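Long-range contacts in cocosin 1 acidic chain (Cocos nucifera, PDB 5WPW), which serves as a nutrient reservoir of the coconut seed, a hexameric 11S storage globulin that is also a potential food allergen: residues V45-G50 and I212-N217; E81-F86 and Q105-F110; R154-A159 and E177-G182; S309-T314 and F358-I363. The protein carries 2 engineered substitutions. All coordinates share one frame; numbering follows the deposited sequence.

In the fold
Followed from the N terminus, the chain opens contact 1 at V45-G50, the turn between the first two sheets of the N-terminal cupin half, and closes it only at I212-N217. Inside that long loop two shorter ones are completed in series: contact 2, which ties the start of an outlying two-stranded ribbon to strand 107-110, and contact 3, which ties strand 155-157 to the linker entering helix 185-192. These three reach one curled antiparallel sheet and all meet the second subunit; contact 2 also meets a third. Contact 4 opens after contact 1 has closed and joins two neighbouring strands of the C-terminal cupin half, well inside the subunit. No two contacts cross.

Contact 1: V45-G50 and I212-N217; sequences VIEPRG and IVRAEN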
loop_
_atom_site.group_PDB
_atom_site.type_symbol
_atom_site.label_atom_id
_atom_site.label_comp_id
_atom_site.label_asym_id
_atom_site.label_seq_id
_atom_site.Cartn_x
_atom_site.Cartn_y
_atom_site.Cartn_z
ATOM N N VAL A 45 7.556 25.758 29.449
ATOM C CA VAL A 45 6.736 26.936 29.685
ATOM C C VAL A 45 7.387 28.093 28.943
ATOM O O VAL A 45 8.576 28.363 29.134
ATOM C CB VAL A 45 6.596 27.254 31.185
ATOM C CG1 VAL A 45 5.913 28.592 31.361
ATOM C CG2 VAL A 45 5.788 26.195 31.862
ATOM N N ILE A 46 6.615 28.757 28.090
ATOM C CA ILE A 46 7.107 29.832 27.239
ATOM C C ILE A 46 6.323 31.079 27.614
ATOM O O ILE A 46 5.129 31.190 27.303
ATOM C CB ILE A 46 6.957 29.513 25.740
ATOM C CG1 ILE A 46 7.707 28.234 25.366
ATOM C CG2 ILE A 46 7.442 30.665 24.879
ATOM C CD1 ILE A 46 7.426 27.792 23.938
ATOM N N GLU A 47 6.998 32.026 28.281
ATOM C CA GLU A 47 6.354 33.262 28.675
ATOM C C GLU A 47 5.862 34.002 27.445
ATOM O O GLU A 47 6.319 33.738 26.327
ATOM C CB GLU A 47 7.313 34.155 29.466
ATOM C CG GLU A 47 8.071 33.458 30.573
ATOM C CD GLU A 47 7.148 32.819 31.581
ATOM O OE1 GLU A 47 7.581 31.835 32.223
ATOM O OE2 GLU A 47 6.000 33.299 31.728
ATOM N N PRO A 48 4.921 34.925 27.624
ATOM C CA PRO A 48 4.513 35.781 26.509
ATOM C C PRO A 48 5.719 36.470 25.885
ATOM O O PRO A 48 6.684 36.822 26.569
ATOM C CB PRO A 48 3.546 36.774 27.161
ATOM C CG PRO A 48 2.993 36.028 28.325
ATOM C CD PRO A 48 4.091 35.142 28.826
ATOM N N ARG A 49 5.682 36.591 24.555
ATOM C CA ARG A 49 6.737 37.159 23.720
ATOM C C ARG A 49 8.013 36.317 23.718
ATOM O O ARG A 49 9.057 36.780 23.232
ATOM C CB ARG A 49 7.042 38.617 24.124
ATOM C CG ARG A 49 6.154 39.648 23.393
ATOM C CD ARG A 49 4.678 39.287 23.448
ATOM N NE ARG A 49 3.825 40.302 22.830
ATOM C CZ ARG A 49 2.549 40.112 22.494
ATOM N NH1 ARG A 49 1.966 38.935 22.707
ATOM N NH2 ARG A 49 1.857 41.100 21.938
ATOM N N GLY A 50 7.953 35.081 24.212
ATOM C CA GLY A 50 9.083 34.171 24.161
ATOM C C GLY A 50 9.066 33.338 22.887
ATOM O O GLY A 50 8.025 32.842 22.465
ATOM N N ILE A 212 14.792 29.514 24.913
ATOM C CA ILE A 212 13.584 30.319 24.869
ATOM C C ILE A 212 14.002 31.751 25.178
ATOM O O ILE A 212 14.421 32.041 26.303
ATOM C CB ILE A 212 12.521 29.835 25.859
ATOM C CG1 ILE A 212 12.275 28.329 25.681
ATOM C CG2 ILE A 212 11.256 30.643 25.679
ATOM C CD1 ILE A 212 11.517 27.694 26.856
ATOM N N VAL A 213 13.899 32.635 24.186
ATOM C CA VAL A 213 14.433 33.995 24.265
ATOM C C VAL A 213 13.303 35.009 24.133
ATOM O O VAL A 213 12.246 34.718 23.562
ATOM C CB VAL A 213 15.523 34.227 23.190
ATOM C CG1 VAL A 213 16.508 33.085 23.210
ATOM C CG2 VAL A 213 14.909 34.433 21.776
ATOM N N ARG A 214 13.527 36.216 24.666
ATOM C CA ARG A 214 12.502 37.252 24.653
ATOM C C ARG A 214 12.597 38.063 23.365
ATOM O O ARG A 214 13.682 38.521 22.989
ATOM C CB ARG A 214 12.643 38.166 25.878
ATOM C CG ARG A 214 11.454 39.100 26.143
ATOM C CD ARG A 214 10.293 38.440 26.937
ATOM N NE ARG A 214 10.694 37.895 28.241
ATOM C CZ ARG A 214 9.850 37.495 29.195
ATOM N NH1 ARG A 214 8.530 37.585 29.015
ATOM N NH2 ARG A 214 10.327 37.008 30.338
ATOM N N ALA A 215 11.472 38.210 22.674
ATOM C CA ALA A 215 11.358 39.166 21.573
ATOM C C ALA A 215 10.713 40.424 22.154
ATOM O O ALA A 215 9.496 40.476 22.335
ATOM C CB ALA A 215 10.537 38.602 20.419
ATOM N N GLU A 216 11.527 41.441 22.448
ATOM C CA GLU A 216 10.995 42.595 23.175
ATOM C C GLU A 216 10.126 43.489 22.292
ATOM O O GLU A 216 9.237 44.178 22.802
ATOM C CB GLU A 216 12.131 43.409 23.803
ATOM C CG GLU A 216 11.668 44.275 24.981
ATOM C CD GLU A 216 12.805 44.690 25.906
ATOM O OE1 GLU A 216 13.426 45.748 25.655
ATOM O OE2 GLU A 216 13.072 43.962 26.887
ATOM N N ASN A 217 10.353 43.489 20.976
ATOM C CA ASN A 217 9.524 44.245 20.046
ATOM C C ASN A 217 8.355 43.450 19.502
ATOM O O ASN A 217 7.732 43.877 18.522
ATOM C CB ASN A 217 10.366 44.747 18.876
ATOM C CG ASN A 217 11.155 45.962 19.228
ATOM O OD1 ASN A 217 10.695 46.804 20.003
ATOM N ND2 ASN A 217 12.360 46.076 18.667
#
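R214 leaves its backbone with CG anti to N (chi1 -167°), then bends at chi2 and chi3, so that the guanidinium folds back across the gap to the turn E47-G50. There NH1 reaches P48 O at 3.2 Å in a weak, bent hydrogen bond and lies 3.7 Å from E47 CB. The turn is type II, with R49 in the left-handed conformation (phi 66°) and G50 N bonded to E47 O at 3.0 Å. It presents R49 O to the residue following strand 212-214, where A215 N meets that oxygen at 2.9 Å in a nearly straight bond (172°), almost along the C=O axis. G50 then pairs with R214 in antiparallel, non-hydrogen-bonded fashion, its CA 3.3 Å from V213 O. I46 and I212 cross obliquely, CG2 against CG2 at 3.9 Å. The pairing brings strand 212-214 onto the start of strand 50-57 of the N-terminal cupin barrel, while backbone hydrogen bonds join E47 to A21 and both R49 and G50 to N128. The carboxylate of E47 bends away, OE2 standing 5.7 Å from R214 NH1, so any attraction is distant; the firm link is backbone to backbone.

Contact 2: E81-F86 and Q105-F110; sequences ETFQSF and QKVYQF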
loop_
_atom_site.group_PDB
_atom_site.type_symbol
_atom_site.label_atom_id
_atom_site.label_comp_id
_atom_site.label_asym_id
_atom_site.label_seq_id
_atom_site.Cartn_x
_atom_site.Cartn_y
_atom_site.Cartn_z
ATOM N N GLU A 81 8.461 28.466 -0.275
ATOM C CA GLU A 81 7.924 29.472 0.639
ATOM C C GLU A 81 6.637 30.013 0.050
ATOM O O GLU A 81 6.642 30.584 -1.039
ATOM C CB GLU A 81 8.919 30.607 0.857
ATOM C CG GLU A 81 10.121 30.224 1.673
ATOM C CD GLU A 81 11.087 29.397 0.864
ATOM O OE1 GLU A 81 11.087 29.539 -0.380
ATOM O OE2 GLU A 81 11.833 28.587 1.464
ATOM N N THR A 82 5.520 29.793 0.732
ATOM C CA THR A 82 4.240 30.196 0.180
ATOM C C THR A 82 3.625 31.374 0.925
ATOM O O THR A 82 2.546 31.830 0.531
ATOM C CB THR A 82 3.256 29.032 0.183
ATOM O OG1 THR A 82 3.016 28.656 1.530
ATOM C CG2 THR A 82 3.822 27.825 -0.619
ATOM N N PHE A 83 4.259 31.855 1.996
ATOM C CA PHE A 83 3.840 33.076 2.682
ATOM C C PHE A 83 4.811 34.185 2.277
ATOM O O PHE A 83 6.007 34.100 2.582
ATOM C CB PHE A 83 3.856 32.915 4.206
ATOM C CG PHE A 83 2.641 32.250 4.785
ATOM C CD1 PHE A 83 1.929 31.289 4.068
ATOM C CD2 PHE A 83 2.227 32.569 6.072
ATOM C CE1 PHE A 83 0.822 30.681 4.616
ATOM C CE2 PHE A 83 1.114 31.961 6.627
ATOM C CZ PHE A 83 0.410 31.008 5.894
ATOM N N GLN A 84 4.305 35.218 1.601
ATOM C CA GLN A 84 5.207 36.218 1.041
ATOM C C GLN A 84 4.467 37.539 0.862
ATOM O O GLN A 84 3.254 37.570 0.644
ATOM C CB GLN A 84 5.830 35.756 -0.293
ATOM C CG GLN A 84 4.931 34.885 -1.192
ATOM C CD GLN A 84 5.589 34.481 -2.529
ATOM O OE1 GLN A 84 4.967 34.598 -3.587
ATOM N NE2 GLN A 84 6.829 33.990 -2.477
ATOM N N SER A 85 5.224 38.632 0.949
ATOM C CA SER A 85 4.695 39.966 0.690
ATOM C C SER A 85 5.765 40.786 -0.009
ATOM O O SER A 85 6.945 40.710 0.348
ATOM C CB SER A 85 4.242 40.671 1.973
ATOM O OG SER A 85 5.345 41.117 2.731
ATOM N N PHE A 86 5.345 41.542 -1.026
ATOM C CA PHE A 86 6.231 42.350 -1.850
ATOM C C PHE A 86 5.878 43.822 -1.697
ATOM O O PHE A 86 4.711 44.171 -1.501
ATOM C CB PHE A 86 6.132 41.964 -3.340
ATOM C CG PHE A 86 6.439 40.517 -3.632
ATOM C CD1 PHE A 86 5.437 39.554 -3.578
ATOM C CD2 PHE A 86 7.721 40.123 -3.982
ATOM C CE1 PHE A 86 5.717 38.224 -3.861
ATOM C CE2 PHE A 86 8.008 38.800 -4.264
ATOM C CZ PHE A 86 7.010 37.846 -4.202
ATOM N N GLN A 105 8.030 29.927 4.980
ATOM C CA GLN A 105 7.027 28.889 4.876
ATOM C C GLN A 105 5.845 29.214 5.776
ATOM O O GLN A 105 5.887 30.135 6.607
ATOM C CB GLN A 105 7.610 27.519 5.213
ATOM C CG GLN A 105 8.470 26.976 4.089
ATOM C CD GLN A 105 8.830 25.524 4.300
ATOM O OE1 GLN A 105 8.107 24.790 4.986
ATOM N NE2 GLN A 105 9.933 25.092 3.699
ATOM N N LYS A 106 4.780 28.436 5.579
ATOM C CA LYS A 106 3.505 28.688 6.238
ATOM C C LYS A 106 3.645 28.506 7.745
ATOM O O LYS A 106 4.386 27.646 8.220
ATOM C CB LYS A 106 2.445 27.743 5.674
ATOM C CG LYS A 106 2.889 26.286 5.654
ATOM C CD LYS A 106 1.902 25.377 4.911
ATOM C CE LYS A 106 2.149 25.385 3.395
ATOM N NZ LYS A 106 1.354 24.315 2.704
ATOM N N VAL A 107 2.931 29.327 8.512
ATOM C CA VAL A 107 3.049 29.268 9.949
ATOM C C VAL A 107 1.722 28.776 10.501
ATOM O O VAL A 107 0.657 28.989 9.910
ATOM C CB VAL A 107 3.458 30.635 10.518
ATOM C CG1 VAL A 107 4.841 31.011 9.962
ATOM C CG2 VAL A 107 2.438 31.662 10.128
ATOM N N TYR A 108 1.805 28.064 11.613
ATOM C CA TYR A 108 0.688 27.335 12.187
ATOM C C TYR A 108 0.308 27.978 13.513
ATOM O O TYR A 108 1.131 28.060 14.430
ATOM C CB TYR A 108 1.069 25.873 12.387
ATOM C CG TYR A 108 1.597 25.217 11.134
ATOM C CD1 TYR A 108 0.738 24.567 10.262
ATOM C CD2 TYR A 108 2.958 25.214 10.834
ATOM C CE1 TYR A 108 1.205 23.946 9.124
ATOM C CE2 TYR A 108 3.439 24.595 9.681
ATOM C CZ TYR A 108 2.549 23.967 8.830
ATOM O OH TYR A 108 2.991 23.345 7.675
ATOM N N GLN A 109 -0.936 28.413 13.625
ATOM C CA GLN A 109 -1.398 29.068 14.840
ATOM C C GLN A 109 -2.087 28.044 15.717
ATOM O O GLN A 109 -3.043 27.401 15.287
ATOM C CB GLN A 109 -2.312 30.239 14.501
ATOM C CG GLN A 109 -1.560 31.273 13.708
ATOM C CD GLN A 109 -2.182 32.631 13.802
ATOM O OE1 GLN A 109 -2.276 33.206 14.887
ATOM N NE2 GLN A 109 -2.625 33.156 12.667
ATOM N N PHE A 110 -1.591 27.883 16.932
ATOM C CA PHE A 110 -2.039 26.822 17.813
ATOM C C PHE A 110 -2.748 27.408 19.029
ATOM O O PHE A 110 -2.723 28.613 19.284
ATOM C CB PHE A 110 -0.861 25.948 18.239
ATOM C CG PHE A 110 0.113 26.631 19.147
ATOM C CD1 PHE A 110 -0.053 26.590 20.519
ATOM C CD2 PHE A 110 1.232 27.266 18.633
ATOM C CE1 PHE A 110 0.856 27.203 21.369
ATOM C CE2 PHE A 110 2.150 27.864 19.480
ATOM C CZ PHE A 110 1.960 27.840 20.838
HETATM O O HOH W 1 5.124 27.512 2.596
#
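An outlying antiparallel ribbon of the N-terminal cupin half, strands 83-85 and 102-104, begins here and packs on the chain where it returns to the barrel at strand 107-110. F83 carries the contact. Its CG lies anti to the carbonyl carbon (chi1 -82°), which swings the ring over the backbone of K106: K106 CA sits 3.7 Å from the ring centroid and only 9° off its normal, a CH-pi contact over the centre of one face. The same face reaches V107 N, 3.7 Å from F83 CE2, a buried amide for which the model offers no acceptor. Over the same face K106 CB comes to 3.5 Å from F83 CE1, while V107 CG2 lies beyond the opposite part of the ring, 3.8 Å from F83 CE2.

A water bridges the polar flank. It donates to T82 OG1 at 2.6 Å and weakly accepts from K106 N at 3.1 Å; the T82 hydroxyl is also bonded to D261 O of a third subunit. The K106 chain, bent at chi3, passes T82 OG1 with CE at 3.9 Å and carries NZ to C246 O, at the half-cystine that pairs with C79 to link the acidic and basic chains. E81, beside Q105 through CG, sends its carboxylate to a salt bridge with R382 of the second subunit. With two neighbouring subunits at its margins, the arrangement is that of an excursion between paired strands 70-74 and 107-110 of a cupin barrel, packed back on the barrel edge through one aromatic ring, at the subunit interfaces of an 11S globulin.

Contact 3: R154-A159 and E177-G182; sequences RQFLLA and ENILRG
The F156 ring meets the other segment at its edge: I179 CG2 lies near the ring plane, 4.0 Å from CD2 and 3.9 Å from F156 CB, the two side chains crossing at about a right angle. The second flat group, the N178 amide, closes an Asx turn, its OD1 weakly receiving L180 N at 2.9 Å and, more loosely, R181 N. These groups mark the place where strand 155-157, paired with strand 50-57 in the N-terminal cupin barrel, meets the linker entering helix 185-192.

Where they touch, 156-159 and 177-180 run 77° apart, and one direct hydrogen bond joins them: I179 N to L157 O, 2.9 Å, 163° at the hydrogen and nearly along the C=O axis. A water extends the pairing by one step, accepting from L157 N at 2.9 Å and donating to E177 O at 2.5 Å. N178 CB packs on L157 O, while its ND2 turns to weak bonds with G160 O and Q203 O. L158 O accepts a bond from Y393 OH of the second subunit. I179 holds CG1 in the crowded position between N and the carbonyl carbon (chi1 51°), side by side with L158, so that CD1 presses tightly on L158 CD2 at 3.5 Å.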
loop_
_atom_site.group_PDB
_atom_site.type_symbol
_atom_site.label_atom_id
_atom_site.label_comp_id
_atom_site.label_asym_id
_atom_site.label_seq_id
_atom_site.Cartn_x
_atom_site.Cartn_y
_atom_site.Cartn_z
ATOM N N ARG A 154 18.394 13.379 21.063
ATOM C CA ARG A 154 19.452 14.256 20.573
ATOM C C ARG A 154 18.779 15.450 19.902
ATOM O O ARG A 154 18.113 15.296 18.867
ATOM C CB ARG A 154 20.387 13.538 19.591
ATOM C CG ARG A 154 20.681 12.050 19.873
ATOM C CD ARG A 154 22.029 11.799 20.573
ATOM N NE ARG A 154 23.159 12.480 19.928
ATOM C CZ ARG A 154 24.188 11.883 19.329
ATOM N NH1 ARG A 154 24.276 10.563 19.268
ATOM N NH2 ARG A 154 25.155 12.624 18.798
ATOM N N GLN A 155 18.970 16.636 20.479
ATOM C CA GLN A 155 18.461 17.886 19.934
ATOM C C GLN A 155 19.593 18.688 19.300
ATOM O O GLN A 155 20.636 18.893 19.925
ATOM C CB GLN A 155 17.781 18.722 21.024
ATOM C CG GLN A 155 16.752 19.700 20.496
ATOM C CD GLN A 155 16.629 20.950 21.349
ATOM O OE1 GLN A 155 17.482 21.226 22.192
ATOM N NE2 GLN A 155 15.571 21.713 21.132
ATOM N N PHE A 156 19.366 19.145 18.069
ATOM C CA PHE A 156 20.334 19.882 17.265
ATOM C C PHE A 156 19.810 21.299 17.113
ATOM O O PHE A 156 18.867 21.530 16.354
ATOM C CB PHE A 156 20.528 19.237 15.889
ATOM C CG PHE A 156 21.077 17.820 15.926
ATOM C CD1 PHE A 156 20.299 16.767 16.368
ATOM C CD2 PHE A 156 22.375 17.553 15.493
ATOM C CE1 PHE A 156 20.818 15.456 16.378
ATOM C CE2 PHE A 156 22.890 16.269 15.495
ATOM C CZ PHE A 156 22.117 15.216 15.941
ATOM N N LEU A 157 20.414 22.243 17.825
ATOM C CA LEU A 157 19.994 23.638 17.747
ATOM C C LEU A 157 20.505 24.265 16.459
ATOM O O LEU A 157 21.674 24.108 16.111
ATOM C CB LEU A 157 20.525 24.430 18.940
ATOM C CG LEU A 157 20.023 24.006 20.298
ATOM C CD1 LEU A 157 21.025 24.457 21.345
ATOM C CD2 LEU A 157 18.661 24.627 20.531
ATOM N N LEU A 158 19.622 24.958 15.736
ATOM C CA LEU A 158 20.079 25.747 14.599
ATOM C C LEU A 158 20.602 27.111 15.043
ATOM O O LEU A 158 21.396 27.733 14.331
ATOM C CB LEU A 158 18.941 25.932 13.584
ATOM C CG LEU A 158 18.494 24.772 12.685
ATOM C CD1 LEU A 158 17.678 25.297 11.499
ATOM C CD2 LEU A 158 19.664 23.954 12.216
ATOM N N ALA A 159 20.174 27.584 16.204
ATOM C CA ALA A 159 20.647 28.847 16.738
ATOM C C ALA A 159 20.678 28.740 18.249
ATOM O O ALA A 159 19.930 27.955 18.836
ATOM C CB ALA A 159 19.749 29.997 16.297
ATOM N N GLU A 177 25.982 23.757 22.281
ATOM C CA GLU A 177 26.102 24.785 21.260
ATOM C C GLU A 177 25.229 24.455 20.050
ATOM O O GLU A 177 24.802 23.318 19.851
ATOM C CB GLU A 177 27.561 24.937 20.829
ATOM C CG GLU A 177 28.528 25.283 21.956
ATOM C CD GLU A 177 28.525 26.768 22.271
ATOM O OE1 GLU A 177 27.823 27.520 21.565
ATOM O OE2 GLU A 177 29.227 27.189 23.215
ATOM N N ASN A 178 24.960 25.471 19.241
ATOM C CA ASN A 178 24.234 25.227 18.012
ATOM C C ASN A 178 25.175 24.614 16.979
ATOM O O ASN A 178 26.398 24.683 17.100
ATOM C CB ASN A 178 23.601 26.513 17.496
ATOM C CG ASN A 178 24.601 27.438 16.864
ATOM O OD1 ASN A 178 24.839 27.375 15.661
ATOM N ND2 ASN A 178 25.195 28.305 17.669
ATOM N N ILE A 179 24.586 23.985 15.963
ATOM C CA ILE A 179 25.388 23.174 15.049
ATOM C C ILE A 179 26.340 24.031 14.235
ATOM O O ILE A 179 27.416 23.564 13.840
ATOM C CB ILE A 179 24.464 22.360 14.138
ATOM C CG1 ILE A 179 23.451 23.292 13.506
ATOM C CG2 ILE A 179 23.756 21.304 14.970
ATOM C CD1 ILE A 179 22.935 22.811 12.180
ATOM N N LEU A 180 25.967 25.282 13.951
ATOM C CA LEU A 180 26.862 26.152 13.189
ATOM C C LEU A 180 28.155 26.430 13.946
ATOM O O LEU A 180 29.195 26.680 13.324
ATOM C CB LEU A 180 26.163 27.459 12.837
ATOM C CG LEU A 180 24.830 27.323 12.097
ATOM C CD1 LEU A 180 24.285 28.709 11.767
ATOM C CD2 LEU A 180 24.977 26.456 10.839
ATOM N N ARG A 181 28.110 26.381 15.279
ATOM C CA ARG A 181 29.315 26.508 16.093
ATOM C C ARG A 181 30.323 25.404 15.792
ATOM O O ARG A 181 31.521 25.570 16.056
ATOM C CB ARG A 181 28.922 26.499 17.577
ATOM C CG ARG A 181 30.063 26.653 18.580
ATOM C CD ARG A 181 30.542 28.107 18.667
ATOM N NE ARG A 181 31.673 28.262 19.580
ATOM C CZ ARG A 181 32.944 28.109 19.224
ATOM N NH1 ARG A 181 33.246 27.788 17.970
ATOM N NH2 ARG A 181 33.912 28.272 20.119
ATOM N N GLY A 182 29.871 24.281 15.227
ATOM C CA GLY A 182 30.781 23.209 14.880
ATOM C C GLY A 182 31.576 23.448 13.616
ATOM O O GLY A 182 32.570 22.750 13.382
HETATM O O HOH W 2 22.933 21.776 19.111
#

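Contact 4: S309-T314 and F358-I363; sequences SIMYCT and FQLVSI
T314 OG1 is the best-held polar atom, gripped twice: by a water at 2.6 Å and by R290 NH1 from strand 287-293. Q359 O is a possible third partner, weak and unsettled. The same water donates to Q359 OE1, so the glutamine tip, bent back at chi2, is tied to the T314 hydroxyl. The setting is an antiparallel pair in the six-stranded sheet of the C-terminal cupin barrel. I310 faces I363 and Y312 faces V361 as hydrogen-bonded pairs, with M311 opposite S362 and C313 opposite L360 in the non-hydrogen-bonded places between. Y312 N reaches V361 O at 2.9 Å, nearly along the C=O axis, whereas T314 N comes to Q359 O at 3.0 Å from above the carbonyl plane.

On the face of M311 and L360 these chains cross obliquely, SD touching CD2 at 3.7 Å, and a second water joins S309 OG to S362 OG. On the Y312 face the ring has V361 CG1 at its edge, and T314 CG2 abuts that methyl at 3.9 Å. C313, with SG anti to its backbone N (chi1 174°), makes an oblique sulfur-aromatic contact: SG stands 3.5 Å from F358 CE1.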
loop_
_atom_site.group_PDB
_atom_site.type_symbol
_atom_site.label_atom_id
_atom_site.label_comp_id
_atom_site.label_asym_id
_atom_site.label_seq_id
_atom_site.Cartn_x
_atom_site.Cartn_y
_atom_site.Cartn_z
ATOM N N SER A 309 1.249 3.504 26.869
ATOM C CA SER A 309 0.497 4.724 27.101
ATOM C C SER A 309 1.285 5.617 28.055
ATOM O O SER A 309 1.619 5.203 29.175
ATOM C CB SER A 309 -0.887 4.402 27.668
ATOM O OG SER A 309 -1.686 5.565 27.782
ATOM N N ILE A 310 1.580 6.838 27.610
ATOM C CA ILE A 310 2.257 7.843 28.423
ATOM C C ILE A 310 1.185 8.830 28.863
ATOM O O ILE A 310 0.720 9.666 28.084
ATOM C CB ILE A 310 3.393 8.532 27.663
ATOM C CG1 ILE A 310 4.442 7.504 27.252
ATOM C CG2 ILE A 310 4.055 9.584 28.541
ATOM C CD1 ILE A 310 4.280 6.980 25.855
ATOM N N MET A 311 0.778 8.728 30.120
ATOM C CA MET A 311 -0.363 9.476 30.615
ATOM C C MET A 311 0.127 10.663 31.433
ATOM O O MET A 311 0.954 10.493 32.340
ATOM C CB MET A 311 -1.249 8.580 31.473
ATOM C CG MET A 311 -2.544 9.229 31.881
ATOM S SD MET A 311 -3.622 8.113 32.821
ATOM C CE MET A 311 -2.867 6.545 32.466
ATOM N N TYR A 312 -0.413 11.848 31.138
ATOM C CA TYR A 312 -0.062 13.091 31.820
ATOM C C TYR A 312 -1.334 13.748 32.327
ATOM O O TYR A 312 -2.247 14.010 31.540
ATOM C CB TYR A 312 0.681 14.042 30.875
ATOM C CG TYR A 312 1.040 15.368 31.499
ATOM C CD1 TYR A 312 2.108 15.468 32.375
ATOM C CD2 TYR A 312 0.310 16.519 31.220
ATOM C CE1 TYR A 312 2.447 16.670 32.951
ATOM C CE2 TYR A 312 0.644 17.736 31.803
ATOM C CZ TYR A 312 1.723 17.796 32.657
ATOM O OH TYR A 312 2.076 18.977 33.253
ATOM N N CYS A 313 -1.399 14.040 33.626
ATOM C CA CYS A 313 -2.615 14.627 34.193
ATOM C C CYS A 313 -2.571 16.151 34.069
ATOM O O CYS A 313 -1.623 16.797 34.538
ATOM C CB CYS A 313 -2.812 14.200 35.645
ATOM S SG CYS A 313 -4.210 15.056 36.429
ATOM N N THR A 314 -3.553 16.711 33.371
ATOM C CA THR A 314 -3.645 18.147 33.132
ATOM C C THR A 314 -4.516 18.867 34.160
ATOM O O THR A 314 -4.549 20.095 34.164
ATOM C CB THR A 314 -4.203 18.427 31.729
ATOM O OG1 THR A 314 -5.543 17.938 31.628
ATOM C CG2 THR A 314 -3.340 17.746 30.632
ATOM N N PHE A 358 -11.189 14.695 36.750
ATOM C CA PHE A 358 -9.865 14.145 36.494
ATOM C C PHE A 358 -9.674 14.229 34.987
ATOM O O PHE A 358 -10.457 13.615 34.257
ATOM C CB PHE A 358 -9.798 12.690 36.981
ATOM C CG PHE A 358 -8.433 12.044 36.898
ATOM C CD1 PHE A 358 -7.286 12.738 37.223
ATOM C CD2 PHE A 358 -8.314 10.700 36.557
ATOM C CE1 PHE A 358 -6.049 12.127 37.186
ATOM C CE2 PHE A 358 -7.069 10.090 36.491
ATOM C CZ PHE A 358 -5.934 10.810 36.808
ATOM N N GLN A 359 -8.677 14.998 34.525
ATOM C CA GLN A 359 -8.417 15.195 33.095
ATOM C C GLN A 359 -6.997 14.780 32.735
ATOM O O GLN A 359 -6.037 15.105 33.446
ATOM C CB GLN A 359 -8.609 16.655 32.654
ATOM C CG GLN A 359 -9.959 17.251 33.012
ATOM C CD GLN A 359 -9.863 18.148 34.235
ATOM O OE1 GLN A 359 -8.985 19.003 34.318
ATOM N NE2 GLN A 359 -10.757 17.943 35.196
ATOM N N LEU A 360 -6.848 14.086 31.610
ATOM C CA LEU A 360 -5.503 13.720 31.214
ATOM C C LEU A 360 -5.394 13.726 29.694
ATOM O O LEU A 360 -6.387 13.803 28.960
ATOM C CB LEU A 360 -5.103 12.362 31.784
ATOM C CG LEU A 360 -6.143 11.289 31.477
ATOM C CD1 LEU A 360 -5.788 10.368 30.290
ATOM C CD2 LEU A 360 -6.422 10.487 32.736
ATOM N N VAL A 361 -4.153 13.699 29.243
ATOM C CA VAL A 361 -3.810 13.454 27.854
ATOM C C VAL A 361 -2.864 12.270 27.852
ATOM O O VAL A 361 -1.950 12.189 28.688
ATOM C CB VAL A 361 -3.181 14.693 27.186
ATOM C CG1 VAL A 361 -2.024 15.230 28.010
ATOM C CG2 VAL A 361 -2.715 14.352 25.771
ATOM N N SER A 362 -3.116 11.323 26.966
ATOM C CA SER A 362 -2.232 10.187 26.829
ATOM C C SER A 362 -1.608 10.234 25.455
ATOM O O SER A 362 -2.272 10.589 24.488
ATOM C CB SER A 362 -2.960 8.859 27.029
ATOM O OG SER A 362 -3.410 8.752 28.368
ATOM N N ILE A 363 -0.333 9.888 25.390
ATOM C CA ILE A 363 0.378 9.696 24.130
ATOM C C ILE A 363 0.732 8.225 24.040
ATOM O O ILE A 363 1.320 7.674 24.969
ATOM C CB ILE A 363 1.653 10.549 24.045
ATOM C CG1 ILE A 363 1.351 12.038 24.247
ATOM C CG2 ILE A 363 2.406 10.255 22.714
ATOM C CD1 ILE A 363 0.343 12.613 23.257
HETATM O O HOH W 3 -3.746 5.940 29.325
HETATM O O HOH W 4 -7.269 19.732 32.238
#